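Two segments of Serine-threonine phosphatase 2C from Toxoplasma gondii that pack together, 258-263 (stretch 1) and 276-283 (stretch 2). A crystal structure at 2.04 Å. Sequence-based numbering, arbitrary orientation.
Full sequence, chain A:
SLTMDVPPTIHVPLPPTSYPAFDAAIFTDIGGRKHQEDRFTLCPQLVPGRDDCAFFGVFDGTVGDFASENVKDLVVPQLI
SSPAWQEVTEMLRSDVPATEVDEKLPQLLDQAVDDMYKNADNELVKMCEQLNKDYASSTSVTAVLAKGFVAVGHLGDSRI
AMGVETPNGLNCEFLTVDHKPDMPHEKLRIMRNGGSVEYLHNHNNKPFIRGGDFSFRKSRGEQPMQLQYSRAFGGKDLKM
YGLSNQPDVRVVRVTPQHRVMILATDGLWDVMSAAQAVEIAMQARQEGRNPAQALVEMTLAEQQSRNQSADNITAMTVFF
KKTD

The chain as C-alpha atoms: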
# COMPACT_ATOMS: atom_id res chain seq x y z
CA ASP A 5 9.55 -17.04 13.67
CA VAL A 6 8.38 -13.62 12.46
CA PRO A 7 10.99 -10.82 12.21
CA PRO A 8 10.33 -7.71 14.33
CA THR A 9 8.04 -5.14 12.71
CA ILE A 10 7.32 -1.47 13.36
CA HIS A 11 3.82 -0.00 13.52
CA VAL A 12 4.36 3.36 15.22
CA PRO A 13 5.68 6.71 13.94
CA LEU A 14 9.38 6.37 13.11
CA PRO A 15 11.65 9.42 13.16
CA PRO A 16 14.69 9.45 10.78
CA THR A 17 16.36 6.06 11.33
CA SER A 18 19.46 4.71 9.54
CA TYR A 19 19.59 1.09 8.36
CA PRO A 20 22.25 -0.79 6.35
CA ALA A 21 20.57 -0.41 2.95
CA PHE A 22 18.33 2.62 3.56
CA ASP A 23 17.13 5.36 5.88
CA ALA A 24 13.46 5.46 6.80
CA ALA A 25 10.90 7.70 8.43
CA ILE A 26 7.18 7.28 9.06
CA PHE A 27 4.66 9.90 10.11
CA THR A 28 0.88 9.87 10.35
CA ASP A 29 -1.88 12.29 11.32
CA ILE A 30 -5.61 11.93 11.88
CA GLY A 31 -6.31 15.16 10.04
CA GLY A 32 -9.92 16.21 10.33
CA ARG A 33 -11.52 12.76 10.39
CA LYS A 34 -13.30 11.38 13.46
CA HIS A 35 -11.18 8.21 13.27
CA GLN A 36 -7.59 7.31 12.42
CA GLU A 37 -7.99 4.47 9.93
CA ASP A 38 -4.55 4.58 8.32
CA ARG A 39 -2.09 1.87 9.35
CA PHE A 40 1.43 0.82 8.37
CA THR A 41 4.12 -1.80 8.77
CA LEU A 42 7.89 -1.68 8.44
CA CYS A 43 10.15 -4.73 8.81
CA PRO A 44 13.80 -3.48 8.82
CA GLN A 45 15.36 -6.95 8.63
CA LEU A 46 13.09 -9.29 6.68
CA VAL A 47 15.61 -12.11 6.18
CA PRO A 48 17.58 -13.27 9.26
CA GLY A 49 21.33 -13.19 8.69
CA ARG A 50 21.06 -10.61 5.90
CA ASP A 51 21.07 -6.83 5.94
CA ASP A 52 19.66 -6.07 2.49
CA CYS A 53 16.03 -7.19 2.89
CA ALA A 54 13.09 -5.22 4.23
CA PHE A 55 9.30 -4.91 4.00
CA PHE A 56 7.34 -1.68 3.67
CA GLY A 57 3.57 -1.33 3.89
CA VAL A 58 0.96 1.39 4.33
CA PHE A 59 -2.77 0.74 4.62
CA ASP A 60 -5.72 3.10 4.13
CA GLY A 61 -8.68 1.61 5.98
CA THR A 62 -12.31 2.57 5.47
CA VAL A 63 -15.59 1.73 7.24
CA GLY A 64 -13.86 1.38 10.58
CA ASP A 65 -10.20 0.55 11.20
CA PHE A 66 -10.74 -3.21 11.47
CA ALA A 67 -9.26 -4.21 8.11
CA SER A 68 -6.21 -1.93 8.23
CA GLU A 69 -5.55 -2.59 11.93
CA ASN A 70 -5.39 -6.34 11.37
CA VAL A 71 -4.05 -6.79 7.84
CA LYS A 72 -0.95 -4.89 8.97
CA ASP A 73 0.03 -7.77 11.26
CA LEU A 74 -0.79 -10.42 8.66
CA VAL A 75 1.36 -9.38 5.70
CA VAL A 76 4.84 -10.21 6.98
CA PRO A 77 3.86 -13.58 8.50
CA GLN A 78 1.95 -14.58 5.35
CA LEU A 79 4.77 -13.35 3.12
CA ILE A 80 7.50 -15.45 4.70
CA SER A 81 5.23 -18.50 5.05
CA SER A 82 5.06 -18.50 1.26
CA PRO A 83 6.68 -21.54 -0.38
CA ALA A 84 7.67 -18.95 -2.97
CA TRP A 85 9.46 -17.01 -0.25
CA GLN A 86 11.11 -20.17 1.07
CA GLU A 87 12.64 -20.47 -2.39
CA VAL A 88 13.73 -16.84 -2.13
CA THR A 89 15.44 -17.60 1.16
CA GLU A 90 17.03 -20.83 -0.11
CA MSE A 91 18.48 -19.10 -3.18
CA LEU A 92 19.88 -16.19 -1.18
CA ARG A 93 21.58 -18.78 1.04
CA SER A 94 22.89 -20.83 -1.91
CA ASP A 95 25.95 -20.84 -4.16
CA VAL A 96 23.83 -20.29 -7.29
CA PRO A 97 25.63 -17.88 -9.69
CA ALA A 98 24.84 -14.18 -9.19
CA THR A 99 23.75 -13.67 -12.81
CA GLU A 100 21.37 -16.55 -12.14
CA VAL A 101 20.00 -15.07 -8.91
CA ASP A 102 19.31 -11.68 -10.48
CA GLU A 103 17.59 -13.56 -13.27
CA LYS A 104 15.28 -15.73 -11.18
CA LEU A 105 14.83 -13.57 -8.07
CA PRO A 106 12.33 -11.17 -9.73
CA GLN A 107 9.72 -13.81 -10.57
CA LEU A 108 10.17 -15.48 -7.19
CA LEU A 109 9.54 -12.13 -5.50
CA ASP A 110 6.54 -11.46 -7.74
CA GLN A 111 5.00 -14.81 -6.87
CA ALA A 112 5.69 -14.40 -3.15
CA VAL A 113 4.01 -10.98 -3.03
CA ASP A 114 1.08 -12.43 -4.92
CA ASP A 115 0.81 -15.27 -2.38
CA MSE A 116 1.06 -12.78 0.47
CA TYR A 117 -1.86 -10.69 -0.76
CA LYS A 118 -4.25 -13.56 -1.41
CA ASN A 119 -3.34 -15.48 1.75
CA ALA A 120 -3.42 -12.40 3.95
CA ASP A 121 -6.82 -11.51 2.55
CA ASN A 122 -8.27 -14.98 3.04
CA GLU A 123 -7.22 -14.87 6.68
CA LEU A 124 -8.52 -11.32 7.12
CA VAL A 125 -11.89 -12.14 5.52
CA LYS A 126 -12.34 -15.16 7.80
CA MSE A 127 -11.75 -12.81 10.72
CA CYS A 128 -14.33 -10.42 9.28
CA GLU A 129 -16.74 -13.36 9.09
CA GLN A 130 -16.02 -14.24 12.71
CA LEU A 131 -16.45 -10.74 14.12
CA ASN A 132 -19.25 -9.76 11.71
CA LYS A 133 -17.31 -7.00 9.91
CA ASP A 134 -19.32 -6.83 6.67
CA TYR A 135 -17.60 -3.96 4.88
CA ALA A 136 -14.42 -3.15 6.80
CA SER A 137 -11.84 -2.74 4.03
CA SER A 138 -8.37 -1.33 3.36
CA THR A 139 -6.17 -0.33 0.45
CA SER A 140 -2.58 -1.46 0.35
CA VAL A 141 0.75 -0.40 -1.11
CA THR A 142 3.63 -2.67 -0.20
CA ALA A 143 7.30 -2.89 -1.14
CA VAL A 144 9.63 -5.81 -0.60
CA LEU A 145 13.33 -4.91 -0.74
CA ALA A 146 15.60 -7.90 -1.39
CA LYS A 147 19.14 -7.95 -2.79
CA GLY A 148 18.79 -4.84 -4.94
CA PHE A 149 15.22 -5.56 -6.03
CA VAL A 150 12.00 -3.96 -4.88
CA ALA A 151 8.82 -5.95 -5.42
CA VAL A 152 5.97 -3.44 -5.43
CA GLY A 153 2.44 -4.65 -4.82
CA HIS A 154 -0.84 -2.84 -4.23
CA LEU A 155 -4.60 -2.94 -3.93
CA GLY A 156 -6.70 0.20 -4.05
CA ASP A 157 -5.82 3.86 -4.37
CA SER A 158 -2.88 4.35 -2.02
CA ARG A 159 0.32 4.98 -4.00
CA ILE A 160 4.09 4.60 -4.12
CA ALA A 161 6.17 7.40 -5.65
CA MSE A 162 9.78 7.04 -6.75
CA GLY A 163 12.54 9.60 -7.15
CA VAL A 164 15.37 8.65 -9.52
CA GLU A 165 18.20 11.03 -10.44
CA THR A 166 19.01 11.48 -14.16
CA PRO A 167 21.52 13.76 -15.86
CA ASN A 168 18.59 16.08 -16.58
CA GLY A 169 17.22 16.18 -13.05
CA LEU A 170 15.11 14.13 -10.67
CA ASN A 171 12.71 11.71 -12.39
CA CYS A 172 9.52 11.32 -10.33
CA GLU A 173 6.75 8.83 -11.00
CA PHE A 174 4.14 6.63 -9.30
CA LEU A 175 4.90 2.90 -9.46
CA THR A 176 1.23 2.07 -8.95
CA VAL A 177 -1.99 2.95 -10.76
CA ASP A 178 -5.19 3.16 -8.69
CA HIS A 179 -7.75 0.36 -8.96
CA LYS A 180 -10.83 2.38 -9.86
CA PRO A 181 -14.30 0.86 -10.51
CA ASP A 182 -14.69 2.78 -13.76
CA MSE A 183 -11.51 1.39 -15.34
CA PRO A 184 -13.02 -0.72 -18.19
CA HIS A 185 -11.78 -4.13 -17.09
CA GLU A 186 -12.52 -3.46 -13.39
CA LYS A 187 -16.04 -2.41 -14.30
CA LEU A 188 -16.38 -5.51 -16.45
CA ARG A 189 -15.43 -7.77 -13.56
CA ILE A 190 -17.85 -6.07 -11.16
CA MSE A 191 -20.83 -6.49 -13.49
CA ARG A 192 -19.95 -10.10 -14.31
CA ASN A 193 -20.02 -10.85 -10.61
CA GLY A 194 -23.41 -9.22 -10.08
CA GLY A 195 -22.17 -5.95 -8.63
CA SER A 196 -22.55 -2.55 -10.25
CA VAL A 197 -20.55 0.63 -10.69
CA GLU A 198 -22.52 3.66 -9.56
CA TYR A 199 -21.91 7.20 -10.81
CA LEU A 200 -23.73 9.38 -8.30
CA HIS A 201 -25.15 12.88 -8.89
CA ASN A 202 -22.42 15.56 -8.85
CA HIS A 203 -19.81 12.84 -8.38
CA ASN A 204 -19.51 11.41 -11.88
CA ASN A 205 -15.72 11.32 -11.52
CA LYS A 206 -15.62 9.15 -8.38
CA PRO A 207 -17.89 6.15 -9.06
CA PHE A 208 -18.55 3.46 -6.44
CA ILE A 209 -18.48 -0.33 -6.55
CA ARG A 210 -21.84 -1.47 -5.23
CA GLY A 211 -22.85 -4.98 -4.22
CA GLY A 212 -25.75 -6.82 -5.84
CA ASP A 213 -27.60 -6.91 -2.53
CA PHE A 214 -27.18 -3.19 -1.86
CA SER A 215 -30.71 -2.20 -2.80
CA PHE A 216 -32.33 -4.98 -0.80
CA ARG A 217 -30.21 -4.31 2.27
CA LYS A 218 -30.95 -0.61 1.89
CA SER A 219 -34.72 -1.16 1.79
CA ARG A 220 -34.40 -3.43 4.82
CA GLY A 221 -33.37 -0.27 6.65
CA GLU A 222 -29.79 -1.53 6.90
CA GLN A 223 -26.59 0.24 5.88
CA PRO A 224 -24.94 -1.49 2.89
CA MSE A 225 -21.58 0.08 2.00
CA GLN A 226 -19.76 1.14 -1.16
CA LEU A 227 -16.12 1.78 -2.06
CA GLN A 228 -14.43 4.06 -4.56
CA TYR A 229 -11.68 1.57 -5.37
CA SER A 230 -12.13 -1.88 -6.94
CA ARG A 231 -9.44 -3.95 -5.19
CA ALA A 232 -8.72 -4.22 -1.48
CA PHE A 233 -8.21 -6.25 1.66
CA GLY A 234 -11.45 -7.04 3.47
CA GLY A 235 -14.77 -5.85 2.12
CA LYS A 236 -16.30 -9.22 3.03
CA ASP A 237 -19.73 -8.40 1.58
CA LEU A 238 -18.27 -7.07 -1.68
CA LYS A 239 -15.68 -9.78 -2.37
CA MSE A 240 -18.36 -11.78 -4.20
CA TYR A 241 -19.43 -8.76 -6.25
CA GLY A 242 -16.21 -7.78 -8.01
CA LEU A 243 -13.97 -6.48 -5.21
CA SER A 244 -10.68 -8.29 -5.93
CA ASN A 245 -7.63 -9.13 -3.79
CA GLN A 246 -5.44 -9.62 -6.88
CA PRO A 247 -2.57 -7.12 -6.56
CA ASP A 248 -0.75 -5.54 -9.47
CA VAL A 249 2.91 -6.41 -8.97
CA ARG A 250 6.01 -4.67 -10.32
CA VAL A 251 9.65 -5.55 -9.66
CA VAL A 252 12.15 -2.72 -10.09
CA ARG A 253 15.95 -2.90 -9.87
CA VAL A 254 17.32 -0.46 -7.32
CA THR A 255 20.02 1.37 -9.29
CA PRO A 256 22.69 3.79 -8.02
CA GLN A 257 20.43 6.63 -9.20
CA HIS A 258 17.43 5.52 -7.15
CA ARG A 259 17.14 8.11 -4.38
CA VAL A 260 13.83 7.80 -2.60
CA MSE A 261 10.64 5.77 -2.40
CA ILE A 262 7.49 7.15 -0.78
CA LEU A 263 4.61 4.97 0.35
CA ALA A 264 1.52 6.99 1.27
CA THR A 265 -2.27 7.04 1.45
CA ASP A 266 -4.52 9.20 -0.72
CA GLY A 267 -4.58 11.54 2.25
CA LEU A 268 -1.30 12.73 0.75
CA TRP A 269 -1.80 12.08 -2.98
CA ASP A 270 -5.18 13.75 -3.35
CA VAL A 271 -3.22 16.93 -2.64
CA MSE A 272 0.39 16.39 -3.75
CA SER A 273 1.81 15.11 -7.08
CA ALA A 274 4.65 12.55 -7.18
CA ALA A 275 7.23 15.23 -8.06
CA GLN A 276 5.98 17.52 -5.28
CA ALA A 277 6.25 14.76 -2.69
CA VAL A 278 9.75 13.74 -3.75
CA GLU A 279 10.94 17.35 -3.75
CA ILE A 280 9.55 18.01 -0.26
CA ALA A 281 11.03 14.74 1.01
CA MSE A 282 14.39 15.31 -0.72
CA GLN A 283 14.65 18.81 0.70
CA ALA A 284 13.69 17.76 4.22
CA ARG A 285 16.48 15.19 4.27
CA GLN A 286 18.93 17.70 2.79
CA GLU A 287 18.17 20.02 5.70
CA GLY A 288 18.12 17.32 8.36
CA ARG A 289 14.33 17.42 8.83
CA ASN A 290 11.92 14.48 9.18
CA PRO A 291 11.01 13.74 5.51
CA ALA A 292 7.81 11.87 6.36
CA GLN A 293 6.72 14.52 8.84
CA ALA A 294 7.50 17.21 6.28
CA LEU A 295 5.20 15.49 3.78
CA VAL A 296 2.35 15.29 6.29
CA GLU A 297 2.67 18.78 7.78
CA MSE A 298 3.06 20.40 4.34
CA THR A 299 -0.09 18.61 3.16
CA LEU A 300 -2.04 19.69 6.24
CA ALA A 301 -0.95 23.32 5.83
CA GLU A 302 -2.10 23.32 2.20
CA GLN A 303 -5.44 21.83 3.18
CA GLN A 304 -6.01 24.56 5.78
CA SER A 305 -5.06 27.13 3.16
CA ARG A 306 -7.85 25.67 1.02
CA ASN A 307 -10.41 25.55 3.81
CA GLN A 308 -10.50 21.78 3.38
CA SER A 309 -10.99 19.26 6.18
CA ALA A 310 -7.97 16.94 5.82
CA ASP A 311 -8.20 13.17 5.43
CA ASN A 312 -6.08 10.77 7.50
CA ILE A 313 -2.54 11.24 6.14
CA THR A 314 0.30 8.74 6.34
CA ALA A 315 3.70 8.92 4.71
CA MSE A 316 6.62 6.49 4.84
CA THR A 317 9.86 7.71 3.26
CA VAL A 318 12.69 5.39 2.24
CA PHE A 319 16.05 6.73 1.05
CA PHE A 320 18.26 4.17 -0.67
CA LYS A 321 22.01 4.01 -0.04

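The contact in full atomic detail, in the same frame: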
# COMPACT_ATOMS: atom_id res chain seq x y z
N HIS A 258 18.65 5.53 -7.95
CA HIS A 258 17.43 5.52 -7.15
C HIS A 258 17.69 6.22 -5.82
O HIS A 258 18.54 5.80 -5.03
CB HIS A 258 16.94 4.08 -6.96
CG HIS A 258 16.24 3.53 -8.16
ND1 HIS A 258 14.87 3.41 -8.24
CD2 HIS A 258 16.72 3.15 -9.37
CE1 HIS A 258 14.53 3.00 -9.45
NE2 HIS A 258 15.63 2.83 -10.15
N ARG A 259 16.95 7.30 -5.58
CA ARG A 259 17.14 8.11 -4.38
C ARG A 259 16.11 7.95 -3.28
O ARG A 259 16.47 7.88 -2.10
CB ARG A 259 17.19 9.59 -4.78
CG ARG A 259 18.35 9.95 -5.68
CD ARG A 259 19.61 10.25 -4.88
NE ARG A 259 20.76 10.46 -5.76
CZ ARG A 259 21.40 9.49 -6.41
NH1 ARG A 259 21.02 8.22 -6.27
NH2 ARG A 259 22.42 9.78 -7.21
N VAL A 260 14.84 7.90 -3.63
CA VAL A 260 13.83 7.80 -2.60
C VAL A 260 12.52 7.16 -3.05
O VAL A 260 12.09 7.31 -4.19
CB VAL A 260 13.54 9.20 -2.02
CG1 VAL A 260 13.13 10.15 -3.14
CG2 VAL A 260 12.48 9.13 -0.94
N MSE A 261 11.91 6.42 -2.14
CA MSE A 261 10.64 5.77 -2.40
C MSE A 261 9.70 6.30 -1.33
O MSE A 261 10.09 6.43 -0.16
CB MSE A 261 10.79 4.24 -2.29
CG MSE A 261 9.50 3.46 -2.49
SE MSE A 261 9.81 1.53 -2.49
CE MSE A 261 9.53 1.20 -4.37
N ILE A 262 8.47 6.62 -1.72
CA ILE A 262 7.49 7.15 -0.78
C ILE A 262 6.20 6.35 -0.84
O ILE A 262 5.53 6.31 -1.87
CB ILE A 262 7.16 8.63 -1.09
CG1 ILE A 262 8.43 9.48 -1.01
CG2 ILE A 262 6.11 9.15 -0.11
CD1 ILE A 262 8.21 10.94 -1.39
N LEU A 263 5.85 5.71 0.28
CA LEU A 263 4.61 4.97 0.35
C LEU A 263 3.66 5.87 1.13
O LEU A 263 4.01 6.35 2.21
CB LEU A 263 4.80 3.63 1.08
CG LEU A 263 5.74 2.60 0.45
CD1 LEU A 263 7.18 2.90 0.84
CD2 LEU A 263 5.36 1.19 0.92
N GLN A 276 6.06 16.65 -6.45
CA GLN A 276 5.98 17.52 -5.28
C GLN A 276 6.38 16.78 -4.01
O GLN A 276 7.09 17.32 -3.15
CB GLN A 276 4.57 18.08 -5.11
CG GLN A 276 4.16 19.09 -6.17
CD GLN A 276 2.75 19.59 -5.97
OE1 GLN A 276 1.81 18.81 -5.93
NE2 GLN A 276 2.59 20.90 -5.84
N ALA A 277 5.93 15.54 -3.87
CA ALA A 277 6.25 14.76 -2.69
C ALA A 277 7.75 14.48 -2.62
O ALA A 277 8.38 14.66 -1.58
CB ALA A 277 5.47 13.45 -2.69
N VAL A 278 8.33 14.04 -3.73
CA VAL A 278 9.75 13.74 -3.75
C VAL A 278 10.58 14.97 -3.40
O VAL A 278 11.51 14.90 -2.60
CB VAL A 278 10.18 13.20 -5.12
CG1 VAL A 278 11.69 13.08 -5.20
CG2 VAL A 278 9.54 11.84 -5.35
N GLU A 279 10.23 16.10 -4.01
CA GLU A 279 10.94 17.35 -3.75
C GLU A 279 10.91 17.71 -2.27
O GLU A 279 11.95 17.98 -1.67
CB GLU A 279 10.32 18.49 -4.56
CG GLU A 279 10.86 19.87 -4.19
CD GLU A 279 10.38 20.96 -5.13
OE1 GLU A 279 10.92 21.05 -6.26
OE2 GLU A 279 9.46 21.71 -4.75
N ILE A 280 9.71 17.70 -1.68
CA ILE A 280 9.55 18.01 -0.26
C ILE A 280 10.37 17.05 0.60
O ILE A 280 11.06 17.47 1.52
CB ILE A 280 8.07 17.92 0.16
CG1 ILE A 280 7.25 19.00 -0.56
CG2 ILE A 280 7.94 18.08 1.68
CD1 ILE A 280 5.77 18.93 -0.27
N ALA A 281 10.29 15.76 0.28
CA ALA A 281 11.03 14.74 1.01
C ALA A 281 12.54 14.89 0.82
O ALA A 281 13.30 14.77 1.77
CB ALA A 281 10.58 13.35 0.56
N MSE A 282 12.97 15.15 -0.42
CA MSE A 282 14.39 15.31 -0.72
C MSE A 282 14.96 16.52 0.00
O MSE A 282 16.08 16.48 0.53
CB MSE A 282 14.60 15.48 -2.22
CG MSE A 282 14.46 14.19 -3.03
SE MSE A 282 15.74 12.86 -2.48
CE MSE A 282 17.07 13.12 -3.89
N GLN A 283 14.20 17.60 0.03
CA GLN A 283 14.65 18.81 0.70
C GLN A 283 14.73 18.61 2.21
O GLN A 283 15.70 19.03 2.83
CB GLN A 283 13.74 20.00 0.39
CG GLN A 283 14.03 21.20 1.27
CD GLN A 283 13.67 22.52 0.62
OE1 GLN A 283 14.17 22.85 -0.46
NE2 GLN A 283 12.81 23.30 1.28

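A helix, 276-283, lies across one face of a strand, 258-263, their axes 9.4 Å apart and their directions 117° apart. No hydrogen bond links the two; the helix spends its backbone polarity internally, as in A281 N to A277 O at 2.9 Å, and the contact is van der Waals packing, mostly between apolar side chains.

From V260 to I262 the side chains alternate: V260 and I262 point toward the helix and M261 away. I262 has the largest area covered by the other stretch, 62 Å². With chi1 m and chi2 t its side chain is extended, and I262 CD1 enters a hollow between the methyls of A277 and A281, one helical turn apart, lying 3.9 Å from both A277 CB and A281 CB. Their single methyls leave room for that tip, and I262 CD1 also comes within 3.7 Å of A277 O, in the helix backbone at the hollow's base.

V260 is one carbon shorter than I262, and V260 CA and V278 CA are the nearest CA pair, 7.3 Å apart. V260 CG1 touches V278 CG1 at 3.9 Å and the selenium of selenomethionine M282, SE, at 3.8 Å. M282 starts sideways, but its flexible chain bends nearer, and M282 CE reaches R259 CB at 3.6 Å. R259 also points toward the helix, offering its aliphatic base while its guanidinium leads away to polar partners elsewhere in the structure.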